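Local coordinates for agarase (Pseudoalteromonas fuliginea, PDB 6XJ9), which probably hydrolyses the beta-1,4 linkages of agarose as a family 50 glycoside hydrolase of a marine bacterium, at residues A[306-310]-A[433-438]; A[670-676]-A[683-689]; A[714-720]-A[732-738]. All coordinates share one frame; numbering follows the deposited sequence.

Contact 1. Residues A[306-310]-A[433-438]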
loop_
_atom_site.group_PDB
_atom_site.type_symbol
_atom_site.label_atom_id
_atom_site.label_comp_id
_atom_site.label_asym_id
_atom_site.label_seq_id
_atom_site.Cartn_x
_atom_site.Cartn_y
_atom_site.Cartn_z
ATOM N N ASP A 306 16.951 -13.266 -5.643
ATOM C CA ASP A 306 17.646 -14.099 -6.606
ATOM C C ASP A 306 17.712 -13.399 -7.959
ATOM O O ASP A 306 16.954 -12.470 -8.224
ATOM C CB ASP A 306 16.942 -15.441 -6.797
ATOM C CG ASP A 306 16.736 -16.258 -5.531
ATOM O OD1 ASP A 306 17.711 -16.414 -4.753
ATOM O OD2 ASP A 306 15.603 -16.771 -5.349
ATOM N N ILE A 307 18.610 -13.894 -8.820
ATOM C CA ILE A 307 18.725 -13.447 -10.206
ATOM C C ILE A 307 19.141 -11.970 -10.232
ATOM O O ILE A 307 18.481 -11.129 -10.853
ATOM C CB ILE A 307 17.444 -13.749 -11.026
ATOM C CG1 ILE A 307 16.912 -15.159 -10.750
ATOM C CG2 ILE A 307 17.687 -13.535 -12.517
ATOM C CD1 ILE A 307 17.629 -16.246 -11.517
ATOM N N ILE A 308 20.257 -11.672 -9.554
ATOM C CA ILE A 308 20.901 -10.369 -9.667
ATOM C C ILE A 308 21.830 -10.416 -10.875
ATOM O O ILE A 308 23.052 -10.480 -10.725
ATOM C CB ILE A 308 21.684 -9.988 -8.395
ATOM C CG1 ILE A 308 20.927 -10.313 -7.104
ATOM C CG2 ILE A 308 22.118 -8.520 -8.453
ATOM C CD1 ILE A 308 19.672 -9.519 -6.905
ATOM N N ARG A 309 21.215 -10.439 -12.060
ATOM C CA ARG A 309 21.895 -10.560 -13.344
ATOM C C ARG A 309 20.857 -10.281 -14.429
ATOM O O ARG A 309 19.677 -10.135 -14.109
ATOM C CB ARG A 309 22.525 -11.951 -13.505
ATOM C CG ARG A 309 21.522 -13.070 -13.766
ATOM C CD ARG A 309 22.144 -14.462 -13.735
ATOM N NE ARG A 309 21.135 -15.442 -14.117
ATOM C CZ ARG A 309 21.314 -16.761 -14.189
ATOM N NH1 ARG A 309 22.489 -17.287 -13.890
ATOM N NH2 ARG A 309 20.316 -17.546 -14.574
ATOM N N LEU A 310 21.305 -10.253 -15.697
ATOM C CA LEU A 310 20.495 -9.813 -16.823
ATOM C C LEU A 310 19.992 -10.993 -17.657
ATOM O O LEU A 310 19.089 -10.814 -18.473
ATOM C CB LEU A 310 21.320 -8.853 -17.691
ATOM C CG LEU A 310 21.760 -7.551 -17.020
ATOM C CD1 LEU A 310 22.276 -6.544 -18.038
ATOM C CD2 LEU A 310 20.650 -6.945 -16.183
ATOM N N LEU A 433 22.960 -10.933 -1.311
ATOM C CA LEU A 433 22.509 -11.145 -2.682
ATOM C C LEU A 433 22.202 -12.631 -2.810
ATOM O O LEU A 433 22.991 -13.458 -2.364
ATOM C CB LEU A 433 23.641 -10.792 -3.661
ATOM C CG LEU A 433 24.179 -9.358 -3.637
ATOM C CD1 LEU A 433 25.427 -9.248 -4.516
ATOM C CD2 LEU A 433 23.118 -8.375 -4.136
ATOM N N GLY A 434 21.088 -12.967 -3.482
ATOM C CA GLY A 434 20.632 -14.343 -3.518
ATOM C C GLY A 434 21.319 -15.169 -4.601
ATOM O O GLY A 434 22.376 -14.802 -5.112
ATOM N N ASN A 435 20.701 -16.311 -4.904
ATOM C CA ASN A 435 21.232 -17.270 -5.854
ATOM C C ASN A 435 21.216 -16.661 -7.251
ATOM O O ASN A 435 20.349 -15.844 -7.566
ATOM C CB ASN A 435 20.494 -18.614 -5.802
ATOM C CG ASN A 435 21.324 -19.724 -6.410
ATOM O OD1 ASN A 435 22.546 -19.632 -6.426
ATOM N ND2 ASN A 435 20.678 -20.745 -6.961
ATOM N N TRP A 436 22.182 -17.081 -8.068
ATOM C CA TRP A 436 22.346 -16.591 -9.434
ATOM C C TRP A 436 22.603 -15.081 -9.431
ATOM O O TRP A 436 22.020 -14.340 -10.228
ATOM C CB TRP A 436 21.162 -17.000 -10.337
ATOM C CG TRP A 436 20.936 -18.482 -10.374
ATOM C CD1 TRP A 436 21.816 -19.437 -10.797
ATOM C CD2 TRP A 436 19.769 -19.187 -9.915
ATOM N NE1 TRP A 436 21.277 -20.687 -10.638
ATOM C CE2 TRP A 436 20.014 -20.561 -10.119
ATOM C CE3 TRP A 436 18.548 -18.792 -9.353
ATOM C CZ2 TRP A 436 19.083 -21.538 -9.771
ATOM C CZ3 TRP A 436 17.627 -19.757 -9.016
ATOM C CH2 TRP A 436 17.897 -21.109 -9.221
ATOM N N THR A 437 23.484 -14.647 -8.525
ATOM C CA THR A 437 24.123 -13.342 -8.604
ATOM C C THR A 437 25.202 -13.402 -9.679
ATOM O O THR A 437 25.971 -14.372 -9.759
ATOM C CB THR A 437 24.686 -12.907 -7.244
ATOM O OG1 THR A 437 23.598 -12.825 -6.321
ATOM C CG2 THR A 437 25.408 -11.576 -7.279
ATOM N N ASP A 438 25.233 -12.364 -10.521
ATOM C CA ASP A 438 26.234 -12.294 -11.573
ATOM C C ASP A 438 27.619 -12.268 -10.926
ATOM O O ASP A 438 27.855 -11.492 -10.002
ATOM C CB ASP A 438 26.053 -11.078 -12.486
ATOM C CG ASP A 438 26.992 -11.143 -13.682
ATOM O OD1 ASP A 438 26.658 -11.840 -14.659
ATOM O OD2 ASP A 438 28.081 -10.562 -13.595
HETATM O O HOH W 1 24.315 -9.671 -15.561
#

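Contact 2. Residues A[670-676]-A[683-689]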
loop_
_atom_site.group_PDB
_atom_site.type_symbol
_atom_site.label_atom_id
_atom_site.label_comp_id
_atom_site.label_asym_id
_atom_site.label_seq_id
_atom_site.Cartn_x
_atom_site.Cartn_y
_atom_site.Cartn_z
ATOM N N HIS A 670 7.748 -16.197 -4.040
ATOM C CA HIS A 670 7.309 -14.932 -4.604
ATOM C C HIS A 670 5.804 -14.786 -4.455
ATOM O O HIS A 670 5.080 -15.757 -4.276
ATOM C CB HIS A 670 7.726 -14.762 -6.078
ATOM C CG HIS A 670 6.632 -15.058 -7.046
ATOM N ND1 HIS A 670 5.832 -14.051 -7.598
ATOM C CD2 HIS A 670 6.208 -16.226 -7.576
ATOM C CE1 HIS A 670 4.955 -14.598 -8.417
ATOM N NE2 HIS A 670 5.178 -15.944 -8.431
ATOM N N VAL A 671 5.372 -13.527 -4.516
ATOM C CA VAL A 671 3.971 -13.174 -4.606
ATOM C C VAL A 671 3.874 -12.130 -5.711
ATOM O O VAL A 671 4.752 -11.284 -5.842
ATOM C CB VAL A 671 3.431 -12.610 -3.279
ATOM C CG1 VAL A 671 1.917 -12.457 -3.309
ATOM C CG2 VAL A 671 3.870 -13.412 -2.059
ATOM N N GLY A 672 2.799 -12.211 -6.500
ATOM C CA GLY A 672 2.600 -11.321 -7.632
ATOM C C GLY A 672 1.171 -10.791 -7.626
ATOM O O GLY A 672 0.330 -11.331 -6.906
ATOM N N SER A 673 0.929 -9.722 -8.394
ATOM C CA SER A 673 -0.408 -9.169 -8.561
ATOM C C SER A 673 -0.591 -8.578 -9.956
ATOM O O SER A 673 0.361 -8.089 -10.566
ATOM C CB SER A 673 -0.726 -8.146 -7.527
ATOM O OG SER A 673 -2.130 -7.904 -7.549
ATOM N N SER A 674 -1.845 -8.573 -10.424
ATOM C CA SER A 674 -2.157 -8.138 -11.776
ATOM C C SER A 674 -2.103 -6.614 -11.919
ATOM O O SER A 674 -2.017 -6.097 -13.030
ATOM C CB SER A 674 -3.486 -8.688 -12.196
ATOM O OG SER A 674 -3.386 -10.093 -12.350
ATOM N N ASP A 675 -2.120 -5.892 -10.796
ATOM C CA ASP A 675 -2.106 -4.434 -10.823
ATOM C C ASP A 675 -0.721 -3.902 -11.219
ATOM O O ASP A 675 -0.535 -2.699 -11.384
ATOM C CB ASP A 675 -2.601 -3.872 -9.487
ATOM C CG ASP A 675 -1.584 -3.961 -8.356
ATOM O OD1 ASP A 675 -1.681 -3.145 -7.420
ATOM O OD2 ASP A 675 -0.703 -4.841 -8.418
ATOM N N SER A 676 0.254 -4.804 -11.376
ATOM C CA SER A 676 1.568 -4.456 -11.899
ATOM C C SER A 676 1.504 -4.160 -13.399
ATOM O O SER A 676 2.446 -3.610 -13.980
ATOM C CB SER A 676 2.551 -5.567 -11.625
ATOM O OG SER A 676 2.191 -6.727 -12.364
ATOM N N LEU A 683 2.813 -17.438 -9.313
ATOM C CA LEU A 683 2.407 -18.697 -8.711
ATOM C C LEU A 683 1.508 -18.431 -7.511
ATOM O O LEU A 683 0.532 -19.143 -7.315
ATOM C CB LEU A 683 3.654 -19.510 -8.332
ATOM C CG LEU A 683 4.366 -20.171 -9.506
ATOM C CD1 LEU A 683 5.742 -20.666 -9.105
ATOM C CD2 LEU A 683 3.530 -21.319 -10.051
ATOM N N ILE A 684 1.859 -17.409 -6.724
ATOM C CA ILE A 684 1.105 -16.988 -5.553
ATOM C C ILE A 684 0.566 -15.574 -5.818
ATOM O O ILE A 684 1.325 -14.667 -6.153
ATOM C CB ILE A 684 1.995 -17.088 -4.288
ATOM C CG1 ILE A 684 2.552 -18.504 -4.084
ATOM C CG2 ILE A 684 1.267 -16.586 -3.046
ATOM C CD1 ILE A 684 1.492 -19.578 -3.822
ATOM N N HIS A 685 -0.754 -15.397 -5.682
ATOM C CA HIS A 685 -1.438 -14.206 -6.175
ATOM C C HIS A 685 -1.936 -13.329 -5.033
ATOM O O HIS A 685 -2.581 -13.832 -4.107
ATOM C CB HIS A 685 -2.691 -14.596 -6.988
ATOM C CG HIS A 685 -2.437 -15.426 -8.201
ATOM N ND1 HIS A 685 -3.450 -15.746 -9.099
ATOM C CD2 HIS A 685 -1.319 -16.013 -8.670
ATOM C CE1 HIS A 685 -2.968 -16.510 -10.051
ATOM N NE2 HIS A 685 -1.658 -16.674 -9.819
ATOM N N ALA A 686 -1.721 -12.007 -5.169
ATOM C CA ALA A 686 -2.253 -11.023 -4.233
ATOM C C ALA A 686 -3.293 -10.131 -4.914
ATOM O O ALA A 686 -3.381 -10.080 -6.137
ATOM C CB ALA A 686 -1.134 -10.170 -3.659
ATOM N N ALA A 687 -4.038 -9.382 -4.101
ATOM C CA ALA A 687 -5.110 -8.527 -4.593
ATOM C C ALA A 687 -4.573 -7.291 -5.318
ATOM O O ALA A 687 -5.232 -6.770 -6.215
ATOM C CB ALA A 687 -6.000 -8.137 -3.442
ATOM N N ASN A 688 -3.386 -6.832 -4.910
ATOM C CA ASN A 688 -2.766 -5.605 -5.394
ATOM C C ASN A 688 -1.373 -5.508 -4.767
ATOM O O ASN A 688 -0.964 -6.403 -4.023
ATOM C CB ASN A 688 -3.633 -4.380 -5.069
ATOM C CG ASN A 688 -3.992 -4.271 -3.602
ATOM O OD1 ASN A 688 -3.140 -4.442 -2.742
ATOM N ND2 ASN A 688 -5.241 -3.949 -3.299
ATOM N N GLN A 689 -0.653 -4.419 -5.052
ATOM C CA GLN A 689 0.728 -4.284 -4.609
ATOM C C GLN A 689 0.801 -4.273 -3.085
ATOM O O GLN A 689 1.750 -4.823 -2.532
ATOM C CB GLN A 689 1.424 -3.071 -5.240
ATOM C CG GLN A 689 1.842 -3.300 -6.688
ATOM C CD GLN A 689 2.714 -4.530 -6.851
ATOM O OE1 GLN A 689 3.764 -4.673 -6.223
ATOM N NE2 GLN A 689 2.312 -5.409 -7.756
#

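Contact 3. Residues A[714-720]-A[732-738]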
loop_
_atom_site.group_PDB
_atom_site.type_symbol
_atom_site.label_atom_id
_atom_site.label_comp_id
_atom_site.label_asym_id
_atom_site.label_seq_id
_atom_site.Cartn_x
_atom_site.Cartn_y
_atom_site.Cartn_z
ATOM N N TRP A 714 14.048 -14.207 -2.228
ATOM C CA TRP A 714 12.931 -13.859 -3.089
ATOM C C TRP A 714 13.314 -14.055 -4.553
ATOM O O TRP A 714 14.359 -13.584 -5.009
ATOM C CB TRP A 714 12.559 -12.385 -2.824
ATOM C CG TRP A 714 11.610 -11.811 -3.830
ATOM C CD1 TRP A 714 11.905 -11.343 -5.078
ATOM C CD2 TRP A 714 10.185 -11.684 -3.680
ATOM N NE1 TRP A 714 10.765 -10.894 -5.699
ATOM C CE2 TRP A 714 9.694 -11.110 -4.870
ATOM C CE3 TRP A 714 9.288 -11.988 -2.649
ATOM C CZ2 TRP A 714 8.340 -10.827 -5.054
ATOM C CZ3 TRP A 714 7.948 -11.716 -2.832
ATOM C CH2 TRP A 714 7.486 -11.149 -4.021
ATOM N N PHE A 715 12.451 -14.736 -5.306
ATOM C CA PHE A 715 12.619 -14.854 -6.751
ATOM C C PHE A 715 11.647 -13.896 -7.442
ATOM O O PHE A 715 10.451 -14.163 -7.466
ATOM C CB PHE A 715 12.370 -16.303 -7.199
ATOM C CG PHE A 715 12.706 -16.604 -8.643
ATOM C CD1 PHE A 715 11.817 -16.297 -9.666
ATOM C CD2 PHE A 715 13.902 -17.226 -8.980
ATOM C CE1 PHE A 715 12.123 -16.583 -10.990
ATOM C CE2 PHE A 715 14.213 -17.499 -10.307
ATOM C CZ PHE A 715 13.323 -17.183 -11.310
ATOM N N GLN A 716 12.133 -12.805 -8.064
ATOM C CA GLN A 716 13.515 -12.472 -8.379
ATOM C C GLN A 716 13.624 -10.938 -8.402
ATOM O O GLN A 716 12.697 -10.238 -8.015
ATOM C CB GLN A 716 13.880 -13.086 -9.740
ATOM C CG GLN A 716 13.088 -12.496 -10.906
ATOM C CD GLN A 716 13.298 -13.097 -12.276
ATOM O OE1 GLN A 716 14.093 -14.002 -12.484
ATOM N NE2 GLN A 716 12.546 -12.612 -13.247
ATOM N N TYR A 717 14.752 -10.413 -8.884
ATOM C CA TYR A 717 15.060 -8.992 -8.776
ATOM C C TYR A 717 14.125 -8.168 -9.652
ATOM O O TYR A 717 13.477 -7.220 -9.188
ATOM C CB TYR A 717 16.530 -8.749 -9.149
ATOM C CG TYR A 717 17.068 -7.354 -8.903
ATOM C CD1 TYR A 717 16.491 -6.487 -7.983
ATOM C CD2 TYR A 717 18.214 -6.927 -9.564
ATOM C CE1 TYR A 717 17.001 -5.211 -7.764
ATOM C CE2 TYR A 717 18.736 -5.659 -9.363
ATOM C CZ TYR A 717 18.134 -4.806 -8.455
ATOM O OH TYR A 717 18.674 -3.570 -8.268
ATOM N N ILE A 718 14.104 -8.545 -10.928
ATOM C CA ILE A 718 13.436 -7.842 -12.008
ATOM C C ILE A 718 12.218 -8.653 -12.433
ATOM O O ILE A 718 12.308 -9.878 -12.533
ATOM C CB ILE A 718 14.413 -7.717 -13.190
ATOM C CG1 ILE A 718 15.715 -7.042 -12.754
ATOM C CG2 ILE A 718 13.757 -7.005 -14.366
ATOM C CD1 ILE A 718 16.948 -7.539 -13.475
ATOM N N ASP A 719 11.100 -7.963 -12.694
ATOM C CA ASP A 719 9.936 -8.602 -13.293
ATOM C C ASP A 719 10.362 -9.353 -14.553
ATOM O O ASP A 719 11.253 -8.916 -15.292
ATOM C CB ASP A 719 8.886 -7.587 -13.757
ATOM C CG ASP A 719 7.929 -7.097 -12.695
ATOM O OD1 ASP A 719 7.591 -7.878 -11.795
ATOM O OD2 ASP A 719 7.481 -5.932 -12.815
ATOM N N SER A 720 9.707 -10.491 -14.803
ATOM C CA SER A 720 9.917 -11.195 -16.056
ATOM C C SER A 720 9.423 -10.292 -17.185
ATOM O O SER A 720 8.552 -9.464 -16.939
ATOM C CB SER A 720 9.186 -12.507 -16.050
ATOM O OG SER A 720 9.917 -13.480 -15.315
ATOM N N TYR A 732 5.741 -13.431 -15.365
ATOM C CA TYR A 732 5.135 -13.181 -14.062
ATOM C C TYR A 732 5.608 -11.874 -13.433
ATOM O O TYR A 732 6.739 -11.444 -13.658
ATOM C CB TYR A 732 5.630 -14.202 -13.032
ATOM C CG TYR A 732 5.378 -15.661 -13.311
ATOM C CD1 TYR A 732 4.450 -16.072 -14.257
ATOM C CD2 TYR A 732 6.011 -16.638 -12.553
ATOM C CE1 TYR A 732 4.196 -17.415 -14.475
ATOM C CE2 TYR A 732 5.766 -17.988 -12.763
ATOM C CZ TYR A 732 4.849 -18.377 -13.726
ATOM O OH TYR A 732 4.592 -19.702 -13.944
ATOM N N ASN A 733 4.760 -11.323 -12.553
ATOM C CA ASN A 733 5.105 -10.266 -11.613
ATOM C C ASN A 733 5.914 -10.843 -10.445
ATOM O O ASN A 733 5.402 -10.943 -9.327
ATOM C CB ASN A 733 3.847 -9.491 -11.175
ATOM C CG ASN A 733 4.071 -8.409 -10.130
ATOM O OD1 ASN A 733 3.258 -8.238 -9.217
ATOM N ND2 ASN A 733 5.137 -7.634 -10.261
ATOM N N VAL A 734 7.186 -11.183 -10.708
ATOM C CA VAL A 734 8.097 -11.761 -9.724
ATOM C C VAL A 734 9.113 -10.722 -9.228
ATOM O O VAL A 734 9.912 -11.006 -8.338
ATOM C CB VAL A 734 8.837 -13.000 -10.280
ATOM C CG1 VAL A 734 7.974 -14.257 -10.324
ATOM C CG2 VAL A 734 9.484 -12.737 -11.631
ATOM N N GLY A 735 9.125 -9.528 -9.827
ATOM C CA GLY A 735 10.178 -8.555 -9.559
ATOM C C GLY A 735 9.962 -7.771 -8.266
ATOM O O GLY A 735 8.834 -7.402 -7.936
ATOM N N PHE A 736 11.069 -7.507 -7.553
ATOM C CA PHE A 736 11.122 -6.439 -6.558
ATOM C C PHE A 736 11.126 -5.070 -7.244
ATOM O O PHE A 736 10.762 -4.062 -6.624
ATOM C CB PHE A 736 12.312 -6.629 -5.609
ATOM C CG PHE A 736 11.916 -6.859 -4.169
ATOM C CD1 PHE A 736 12.151 -5.893 -3.205
ATOM C CD2 PHE A 736 11.266 -8.021 -3.787
ATOM C CE1 PHE A 736 11.763 -6.092 -1.888
ATOM C CE2 PHE A 736 10.882 -8.223 -2.471
ATOM C CZ PHE A 736 11.130 -7.257 -1.522
ATOM N N ILE A 737 11.550 -5.055 -8.521
ATOM C CA ILE A 737 11.582 -3.861 -9.359
ATOM C C ILE A 737 10.965 -4.182 -10.724
ATOM O O ILE A 737 11.021 -5.323 -11.182
ATOM C CB ILE A 737 13.025 -3.332 -9.532
ATOM C CG1 ILE A 737 13.774 -4.060 -10.651
ATOM C CG2 ILE A 737 13.806 -3.327 -8.221
ATOM C CD1 ILE A 737 15.247 -3.736 -10.723
ATOM N N SER A 738 10.435 -3.147 -11.393
ATOM C CA SER A 738 9.809 -3.268 -12.704
ATOM C C SER A 738 10.855 -3.224 -13.815
ATOM O O SER A 738 12.041 -3.025 -13.563
ATOM C CB SER A 738 8.783 -2.169 -12.904
ATOM O OG SER A 738 9.438 -0.924 -13.138
#

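Contact 1. Residues A[306-310]-A[433-438]
W436 meets two residues of 306-310 through its CB and indole. The CD1 methyl of I307 reaches CE3 of the W436 ring at 3.5 Å, and the R309 guanidinium lies obliquely to that ring, the planes 40° apart. W436 CB covers one face of the guanidinium, displaced toward its rim. R309 gets there by an extended chain from CG to NE, and its NH2 goes on to bond N312 OD1. Next to these side chains, backbone bonds join the two segments. I307 N donates to N435 O at 2.9 Å, and D438 N donates to I308 O at 2.9 Å. At the other end D306 OD1 accepts N435 N at 3.0 Å on its anti side; a CB on G434 would collide with that oxygen. Further out, T437 OG1 donates to G434 O at 2.6 Å, tying the turn of 433-438 to itself, while the N435 amide nitrogen sits over the centre of the W436 ring. The two loops follow strand 299-305 and helix 413-428 of what is probably the catalytic beta/alpha barrel of this family, and W436 also touches R619 and E668. The join rests on backbone N-H donors, one of them taken by the D306 carboxylate, which is probably charged; no salt bridge crosses it, as D438 OD2 accepts S440 N and R309 NE stays 6.6 Å from D438 OD1.

Contact 2. Residues A[670-676]-A[683-689]
G672 and H685 pair through their backbones. G672 N donates to I684 O at 2.9 Å and A686 N to G672 O at 2.8 Å, which makes a single parallel bridge. On the side facing helix 689-704, V671 CG1 lies tightly against the A686 methyl at 3.8 Å, with M695 and R692 packed on A686 beyond. H670 closes one end: its NE2 accepts L683 N along an almost straight line, the donor 21° out of the imidazole plane. I684 N, near the same ring, is buried with no partner. Both segments belong to the loop from strand 664-666 to helix 689-704, in the part of a beta/alpha barrel beyond a strand end. Past S673, whose OG donates to A686 O at 2.9 Å from well above the carbonyl plane, apolar packing gives way to polar contacts of the partly exposed D675 and N688 with the buried Q689. D675 OD1 takes Q689 N at 2.9 Å and OD2 takes Q689 NE2 at 3.1 Å, both on syn sides. The Q689 chain, bent at chi2 (-55°), brings its amide within 17° of the carboxylate plane, while OE1 bonds R692. N688, the N-cap, turns its OD1 to D691 N.

Contact 3. Residues A[714-720]-A[732-738]
W714 directs its side chain at 732-738, and F736 meets it with a ring edge. From CB, which points toward the other segment, chi1 of 168° sets CG opposite the backbone N and lays one indole face against F736. CG and CD2 are covered by F736 CD2 and CE2, and CD1 stands 3.6 Å from F736 CD2; the rings form a T-shaped pair with planes at 79° and M747 of helix 745-763 touching both. NE1 donates to V734 O at 2.8 Å, with CE2 and CZ2 passing close to the same oxygen, and at the far tip CH2 packs on the backbone N of V671. Replacing W714 by a leucine would probably leave V734 O with one donor fewer and the F736 edge without a face to rest on. The second donor, Q716 N, reaches V734 O at 2.9 Å from the opposite face of the carbonyl plane. A cis peptide links F715 to Q716 just beyond strand 709-714, a feature that recalls the non-proline cis bond found after the eighth strand in many clan GH-A barrels. Farther along, I718 and I737 form a single parallel bridge, I737 N bonding Y717 O at 3.0 Å and D719 N bonding I737 O at 3.0 Å. Alongside it, I737 CD1 sits over the Y717 ring, 3.9 Å from its centroid, while Y717 OH reaches R424 and T421 of helix 413-428. D719 OD1 is gripped twice, by N733 ND2 at 2.9 Å on the syn side and by G735 N at 3.0 Å on the anti side, and OD2 is bonded to Y744 OH. G735 lies so close to 718-719 that a CB there would clash.

Along the chain the three contacts follow in series, each closing before the next opens. Contact 3 sits between the others: its centre is 11 Å from those of contacts 1 and 2, which are 22 Å apart and do not touch. The first segments of contacts 1, 2 and 3 follow strands 299-305, 664-666 and 709-714, neighbours in one sheet in which these three run parallel, so the loops lie side by side beyond the same strand ends. D306 N probably bonds W714 O, and S673 N bonds N733 OD1. In glycoside hydrolases of this barrel type that rim usually carries the active site, so the linked loops probably help to shape it.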